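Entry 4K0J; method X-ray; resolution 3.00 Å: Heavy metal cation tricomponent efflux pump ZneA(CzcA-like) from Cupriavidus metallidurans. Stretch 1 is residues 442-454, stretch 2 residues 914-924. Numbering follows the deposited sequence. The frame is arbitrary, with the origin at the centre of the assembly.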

ATOM      1  N   VAL C 442      35.939 -15.731   7.964  1.00 87.49           N
ATOM      2  CA  VAL C 442      35.736 -15.734   9.406  1.00 79.89           C
ATOM      3  C   VAL C 442      35.527 -14.315   9.921  1.00 80.62           C
ATOM      4  O   VAL C 442      34.661 -14.083  10.758  1.00 89.59           O
ATOM      5  CB  VAL C 442      36.898 -16.429  10.158  1.00 73.94           C
ATOM      6  CG1 VAL C 442      36.978 -15.948  11.596  1.00 63.02           C
ATOM      7  CG2 VAL C 442      36.712 -17.936  10.127  1.00 70.28           C
ATOM      8  N   ILE C 443      36.299 -13.358   9.417  1.00 76.30           N
ATOM      9  CA  ILE C 443      36.093 -11.977   9.844  1.00 87.54           C
ATOM     10  C   ILE C 443      34.765 -11.439   9.300  1.00 93.52           C
ATOM     11  O   ILE C 443      34.155 -10.543   9.888  1.00 88.81           O
ATOM     12  CB  ILE C 443      37.277 -11.051   9.471  1.00 91.69           C
ATOM     13  CG1 ILE C 443      37.173  -9.719  10.212  1.00 96.32           C
ATOM     14  CG2 ILE C 443      37.330 -10.798   7.989  1.00 89.48           C
ATOM     15  CD1 ILE C 443      38.278  -8.747   9.870  1.00100.40           C
ATOM     16  N   ILE C 444      34.309 -12.014   8.189  1.00 95.70           N
ATOM     17  CA  ILE C 444      33.005 -11.664   7.630  1.00 90.92           C
ATOM     18  C   ILE C 444      31.860 -12.295   8.423  1.00 91.70           C
ATOM     19  O   ILE C 444      30.864 -11.636   8.717  1.00 86.14           O
ATOM     20  CB  ILE C 444      32.903 -12.041   6.139  1.00 85.93           C
ATOM     21  CG1 ILE C 444      33.381 -10.877   5.273  1.00 83.88           C
ATOM     22  CG2 ILE C 444      31.477 -12.397   5.760  1.00 83.85           C
ATOM     23  CD1 ILE C 444      33.270 -11.131   3.782  1.00 86.43           C
ATOM     24  N   THR C 445      32.007 -13.567   8.783  1.00 92.77           N
ATOM     25  CA  THR C 445      30.993 -14.243   9.581  1.00 87.44           C
ATOM     26  C   THR C 445      30.959 -13.667  10.993  1.00 93.70           C
ATOM     27  O   THR C 445      29.961 -13.795  11.699  1.00104.84           O
ATOM     28  CB  THR C 445      31.221 -15.770   9.652  1.00 81.17           C
ATOM     29  OG1 THR C 445      29.992 -16.421   9.991  1.00 82.27           O
ATOM     30  CG2 THR C 445      32.260 -16.119  10.699  1.00 82.08           C
ATOM     31  N   ALA C 446      32.052 -13.025  11.396  1.00 89.35           N
ATOM     32  CA  ALA C 446      32.138 -12.422  12.719  1.00 94.52           C
ATOM     33  C   ALA C 446      31.537 -11.030  12.685  1.00 85.88           C
ATOM     34  O   ALA C 446      30.846 -10.620  13.613  1.00 80.04           O
ATOM     35  CB  ALA C 446      33.580 -12.366  13.190  1.00104.70           C
ATOM     36  N   TYR C 447      31.804 -10.305  11.605  1.00 86.31           N
ATOM     37  CA  TYR C 447      31.201  -8.995  11.407  1.00 84.30           C
ATOM     38  C   TYR C 447      29.715  -9.147  11.119  1.00 89.52           C
ATOM     39  O   TYR C 447      28.958  -8.182  11.193  1.00 90.26           O
ATOM     40  CB  TYR C 447      31.870  -8.279  10.238  1.00 77.94           C
ATOM     41  CG  TYR C 447      32.682  -7.069  10.625  1.00 69.91           C
ATOM     42  CD1 TYR C 447      32.062  -5.886  10.992  1.00 62.49           C
ATOM     43  CD2 TYR C 447      34.071  -7.102  10.603  1.00 72.34           C
ATOM     44  CE1 TYR C 447      32.801  -4.769  11.339  1.00 61.68           C
ATOM     45  CE2 TYR C 447      34.819  -5.989  10.948  1.00 69.80           C
ATOM     46  CZ  TYR C 447      34.176  -4.826  11.313  1.00 63.33           C
ATOM     47  OH  TYR C 447      34.908  -3.712  11.655  1.00 50.85           O
ATOM     48  N   LEU C 448      29.308 -10.369  10.790  1.00 97.58           N
ATOM     49  CA  LEU C 448      27.946 -10.648  10.350  1.00100.69           C
ATOM     50  C   LEU C 448      26.869 -10.307  11.387  1.00 91.26           C
ATOM     51  O   LEU C 448      26.036  -9.441  11.132  1.00 98.49           O
ATOM     52  CB  LEU C 448      27.821 -12.102   9.857  1.00111.33           C
ATOM     53  CG  LEU C 448      26.649 -12.525   8.961  1.00115.88           C
ATOM     54  CD1 LEU C 448      25.327 -12.639   9.726  1.00117.89           C
ATOM     55  CD2 LEU C 448      26.508 -11.584   7.772  1.00114.58           C
ATOM     56  N   PRO C 449      26.878 -10.970  12.560  1.00 72.81           N
ATOM     57  CA  PRO C 449      25.708 -10.813  13.431  1.00 63.92           C
ATOM     58  C   PRO C 449      25.569  -9.438  14.085  1.00 68.38           C
ATOM     59  O   PRO C 449      25.476  -9.349  15.308  1.00 64.69           O
ATOM     60  CB  PRO C 449      25.943 -11.872  14.504  1.00 62.91           C
ATOM     61  CG  PRO C 449      27.413 -11.956  14.608  1.00 70.83           C
ATOM     62  CD  PRO C 449      27.925 -11.783  13.206  1.00 72.76           C
ATOM     63  N   LEU C 450      25.556  -8.381  13.280  1.00 80.38           N
ATOM     64  CA  LEU C 450      25.174  -7.065  13.770  1.00 90.03           C
ATOM     65  C   LEU C 450      23.740  -6.813  13.344  1.00 91.61           C
ATOM     66  O   LEU C 450      23.099  -5.869  13.800  1.00 97.35           O
ATOM     67  CB  LEU C 450      26.080  -5.972  13.204  1.00 91.60           C
ATOM     68  CG  LEU C 450      27.511  -5.871  13.731  1.00 92.90           C
ATOM     69  CD1 LEU C 450      28.185  -4.629  13.162  1.00 92.34           C
ATOM     70  CD2 LEU C 450      27.538  -5.854  15.253  1.00 89.25           C
ATOM     71  N   PHE C 451      23.240  -7.674  12.465  1.00 83.35           N
ATOM     72  CA  PHE C 451      21.886  -7.536  11.955  1.00 84.52           C
ATOM     73  C   PHE C 451      20.881  -8.102  12.948  1.00 91.97           C
ATOM     74  O   PHE C 451      19.669  -8.023  12.734  1.00 95.41           O
ATOM     75  CB  PHE C 451      21.752  -8.235  10.603  1.00 83.24           C
ATOM     76  CG  PHE C 451      22.854  -7.898   9.640  1.00 79.82           C
ATOM     77  CD1 PHE C 451      22.974  -6.618   9.127  1.00 76.77           C
ATOM     78  CD2 PHE C 451      23.764  -8.863   9.243  1.00 76.72           C
ATOM     79  CE1 PHE C 451      23.986  -6.307   8.242  1.00 75.28           C
ATOM     80  CE2 PHE C 451      24.778  -8.557   8.360  1.00 70.98           C
ATOM     81  CZ  PHE C 451      24.887  -7.278   7.857  1.00 74.49           C
ATOM     82  N   ALA C 452      21.394  -8.668  14.035  1.00 95.29           N
ATOM     83  CA  ALA C 452      20.548  -9.233  15.078  1.00101.32           C
ATOM     84  C   ALA C 452      19.667  -8.169  15.719  1.00118.11           C
ATOM     85  O   ALA C 452      18.443  -8.215  15.594  1.00125.55           O
ATOM     86  CB  ALA C 452      21.391  -9.922  16.132  1.00 95.53           C
ATOM     87  N   PHE C 453      20.292  -7.212  16.400  1.00126.23           N
ATOM     88  CA  PHE C 453      19.537  -6.174  17.101  1.00125.82           C
ATOM     89  C   PHE C 453      18.749  -5.275  16.156  1.00122.84           C
ATOM     90  O   PHE C 453      19.100  -5.118  14.987  1.00120.36           O
ATOM     91  CB  PHE C 453      20.433  -5.343  18.032  1.00118.14           C
ATOM     92  CG  PHE C 453      21.748  -4.936  17.427  1.00104.35           C
ATOM     93  CD1 PHE C 453      21.804  -3.999  16.412  1.00 95.09           C
ATOM     94  CD2 PHE C 453      22.935  -5.473  17.903  1.00 97.16           C
ATOM     95  CE1 PHE C 453      23.016  -3.622  15.868  1.00 93.09           C
ATOM     96  CE2 PHE C 453      24.148  -5.098  17.365  1.00 86.66           C
ATOM     97  CZ  PHE C 453      24.190  -4.172  16.347  1.00 87.73           C
ATOM     98  N   GLN C 454      17.676  -4.693  16.679  1.00123.23           N
ATOM     99  CA  GLN C 454      16.802  -3.842  15.887  1.00126.83           C
ATOM    100  C   GLN C 454      16.755  -2.432  16.468  1.00107.24           C
ATOM    101  O   GLN C 454      17.638  -2.039  17.229  1.00103.87           O
ATOM    102  CB  GLN C 454      15.397  -4.447  15.824  1.00148.99           C
ATOM    103  CG  GLN C 454      15.359  -5.852  15.234  1.00162.11           C
ATOM    104  CD  GLN C 454      14.004  -6.523  15.382  1.00170.02           C
ATOM    105  OE1 GLN C 454      13.165  -6.090  16.172  1.00172.74           O
ATOM    106  NE2 GLN C 454      13.786  -7.587  14.618  1.00172.07           N
TER
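Stretch 2 (914-924) AVGFIALFGVA

Helices that pack closely in a membrane protein often do so where one of them offers a glycine, and the contact between residues 442-454 and 914-924 of the efflux pump ZneA is a compact example. The second stretch is helical from Ala914 to Ala924, part of a longer helix that extends beyond both ends, and its backbone follows the usual ladder, as in Ala919 N to Val915 O at 2.9 Å and Phe921 N to Phe917 O at 2.9 Å. It runs almost antiparallel to the helix that opens the first stretch: the N-to-C directions differ by 168°, and the axes approach to 8.7 Å. The pairing therefore reads in reverse, with Ile443 beside Gly922, Tyr447 beside Ala919 and Leu450 beside Val915. Ile443 CA is 4.4 Å from Gly922 CA, Tyr447 CA is 6.4 Å from Ala919 CA, and Leu450 CA is 7.7 Å from Val915 CA, so the backbones diverge steadily from the glycine end.

The closest approach of the backbones, by CA distance, has a clear basis. Ile443 has both chi1 and chi2 in the t well, an extended chain, and its CG1 lies 3.5 Å from Gly922 CA. A CB built in ideal geometry on Gly922 would point toward the first stretch and fall 2.3 Å from Ile443 CG1, a clash; the bare CA leaves room for the isoleucine. Farther out along the same side chain, Ile443 CD1 comes within 4.0 Å of Val923 N.

One turn on, backbone meets side chain. Ala446 directs its CB toward the second helix, yet its nearest contact is made by the backbone, with Ala446 O 3.2 Å from Ile918 CG2. Ile918, m at both chi1 and chi2, directs its CA-to-CB bond toward the first stretch and has more surface covered by it than any other residue here. Tyr447 starts out sideways, but its end comes nearer: at a chi1 of -112°, between the standard wells, the ring reaches Ala919. Tyr447 OH is 3.3 Å from Ala919 CB and Tyr447 CZ is 3.7 Å from the same methyl, so the hydroxyl meets carbon here.

Beyond this point side chains from both stretches meet across the wider spacing. Leu450, m at chi1 and t at chi2, points toward the helix, and both its methyls pack on Val915, with Leu450 CD1 3.7 Å from Val915 CG1 and Leu450 CD2 3.8 Å from Val915 CG2; Leu450 CD2 also lies 4.4 Å from Ile918 CG2. Val915, in the t rotamer, also places its CG2 4.4 Å from Phe453 CZ. Phe453 adopts chi1 of 44°, a p rotamer, and extends its ring back from the loop to reach this valine.

No hydrogen bond joins the two stretches, and 428 Å² of surface is buried between them, both sides summed. The general lesson is one of fit: a glycine where the backbones are closest, facing an extended isoleucine, and side chain against side chain where they are farther apart.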

ATOM      1  N   ALA C 914      30.874  -2.316  22.007  1.00 66.44           N
ATOM      2  CA  ALA C 914      30.541  -3.724  21.827  1.00 55.97           C
ATOM      3  C   ALA C 914      30.822  -4.141  20.389  1.00 61.74           C
ATOM      4  O   ALA C 914      31.561  -5.107  20.137  1.00 64.79           O
ATOM      5  CB  ALA C 914      29.090  -3.973  22.173  1.00 55.14           C
ATOM      6  N   VAL C 915      30.236  -3.401  19.448  1.00 62.82           N
ATOM      7  CA  VAL C 915      30.511  -3.607  18.030  1.00 66.76           C
ATOM      8  C   VAL C 915      32.017  -3.513  17.780  1.00 67.72           C
ATOM      9  O   VAL C 915      32.569  -4.235  16.946  1.00 63.95           O
ATOM     10  CB  VAL C 915      29.756  -2.587  17.154  1.00 65.50           C
ATOM     11  CG1 VAL C 915      30.105  -2.772  15.685  1.00 62.31           C
ATOM     12  CG2 VAL C 915      28.252  -2.720  17.364  1.00 57.65           C
ATOM     13  N   GLY C 916      32.677  -2.631  18.528  1.00 73.59           N
ATOM     14  CA  GLY C 916      34.125  -2.532  18.494  1.00 79.69           C
ATOM     15  C   GLY C 916      34.808  -3.856  18.792  1.00 80.80           C
ATOM     16  O   GLY C 916      35.746  -4.244  18.100  1.00 74.30           O
ATOM     17  N   PHE C 917      34.340  -4.553  19.825  1.00 83.55           N
ATOM     18  CA  PHE C 917      34.882  -5.866  20.167  1.00 77.13           C
ATOM     19  C   PHE C 917      34.580  -6.879  19.071  1.00 66.97           C
ATOM     20  O   PHE C 917      35.413  -7.736  18.755  1.00 62.28           O
ATOM     21  CB  PHE C 917      34.323  -6.358  21.505  1.00 83.30           C
ATOM     22  CG  PHE C 917      35.005  -5.762  22.705  1.00 87.15           C
ATOM     23  CD1 PHE C 917      34.409  -4.738  23.423  1.00 86.90           C
ATOM     24  CD2 PHE C 917      36.245  -6.225  23.112  1.00 87.15           C
ATOM     25  CE1 PHE C 917      35.036  -4.189  24.525  1.00 84.68           C
ATOM     26  CE2 PHE C 917      36.876  -5.678  24.212  1.00 88.08           C
ATOM     27  CZ  PHE C 917      36.270  -4.659  24.919  1.00 88.02           C
ATOM     28  N   ILE C 918      33.384  -6.774  18.498  1.00 68.95           N
ATOM     29  CA  ILE C 918      32.998  -7.627  17.378  1.00 70.27           C
ATOM     30  C   ILE C 918      33.998  -7.474  16.230  1.00 76.18           C
ATOM     31  O   ILE C 918      34.346  -8.444  15.551  1.00 78.64           O
ATOM     32  CB  ILE C 918      31.582  -7.282  16.874  1.00 69.66           C
ATOM     33  CG1 ILE C 918      30.576  -7.337  18.024  1.00 71.09           C
ATOM     34  CG2 ILE C 918      31.168  -8.216  15.748  1.00 66.22           C
ATOM     35  CD1 ILE C 918      30.546  -8.664  18.746  1.00 73.55           C
ATOM     36  N   ALA C 919      34.467  -6.246  16.035  1.00 79.14           N
ATOM     37  CA  ALA C 919      35.458  -5.945  15.008  1.00 78.80           C
ATOM     38  C   ALA C 919      36.842  -6.478  15.375  1.00 86.06           C
ATOM     39  O   ALA C 919      37.510  -7.113  14.559  1.00 95.55           O
ATOM     40  CB  ALA C 919      35.522  -4.445  14.769  1.00 70.55           C
ATOM     41  N   LEU C 920      37.262  -6.203  16.607  1.00 79.05           N
ATOM     42  CA  LEU C 920      38.579  -6.593  17.104  1.00 71.04           C
ATOM     43  C   LEU C 920      38.789  -8.098  17.019  1.00 74.96           C
ATOM     44  O   LEU C 920      39.881  -8.575  16.672  1.00 63.95           O
ATOM     45  CB  LEU C 920      38.740  -6.132  18.553  1.00 65.97           C
ATOM     46  CG  LEU C 920      40.019  -6.512  19.301  1.00 66.00           C
ATOM     47  CD1 LEU C 920      41.231  -5.901  18.630  1.00 66.47           C
ATOM     48  CD2 LEU C 920      39.928  -6.063  20.750  1.00 67.49           C
ATOM     49  N   PHE C 921      37.732  -8.838  17.335  1.00 84.91           N
ATOM     50  CA  PHE C 921      37.790 -10.294  17.315  1.00 98.57           C
ATOM     51  C   PHE C 921      38.195 -10.820  15.941  1.00100.97           C
ATOM     52  O   PHE C 921      38.935 -11.798  15.837  1.00105.44           O
ATOM     53  CB  PHE C 921      36.448 -10.886  17.745  1.00100.72           C
ATOM     54  CG  PHE C 921      36.128 -10.663  19.196  1.00 99.19           C
ATOM     55  CD1 PHE C 921      37.130 -10.346  20.098  1.00 99.77           C
ATOM     56  CD2 PHE C 921      34.829 -10.769  19.656  1.00 93.59           C
ATOM     57  CE1 PHE C 921      36.842 -10.142  21.429  1.00 98.53           C
ATOM     58  CE2 PHE C 921      34.535 -10.566  20.989  1.00 93.66           C
ATOM     59  CZ  PHE C 921      35.542 -10.252  21.876  1.00 95.38           C
ATOM     60  N   GLY C 922      37.722 -10.154  14.894  1.00 89.85           N
ATOM     61  CA  GLY C 922      38.044 -10.545  13.535  1.00 76.49           C
ATOM     62  C   GLY C 922      39.529 -10.487  13.234  1.00 74.02           C
ATOM     63  O   GLY C 922      40.133 -11.494  12.867  1.00 74.30           O
ATOM     64  N   VAL C 923      40.121  -9.307  13.387  1.00 77.27           N
ATOM     65  CA  VAL C 923      41.542  -9.131  13.100  1.00 81.70           C
ATOM     66  C   VAL C 923      42.415  -9.983  14.026  1.00 81.35           C
ATOM     67  O   VAL C 923      43.403 -10.585  13.584  1.00 78.84           O
ATOM     68  CB  VAL C 923      41.958  -7.634  13.157  1.00 94.64           C
ATOM     69  CG1 VAL C 923      41.391  -6.959  14.395  1.00 97.15           C
ATOM     70  CG2 VAL C 923      43.469  -7.486  13.099  1.00 95.77           C
ATOM     71  N   ALA C 924      42.036 -10.053  15.300  1.00 85.38           N
ATOM     72  CA  ALA C 924      42.785 -10.848  16.269  1.00 97.84           C
ATOM     73  C   ALA C 924      42.803 -12.328  15.883  1.00108.98           C
ATOM     74  O   ALA C 924      43.868 -12.966  15.828  1.00116.15           O
ATOM     75  CB  ALA C 924      42.208 -10.669  17.659  1.00 99.87           C
TER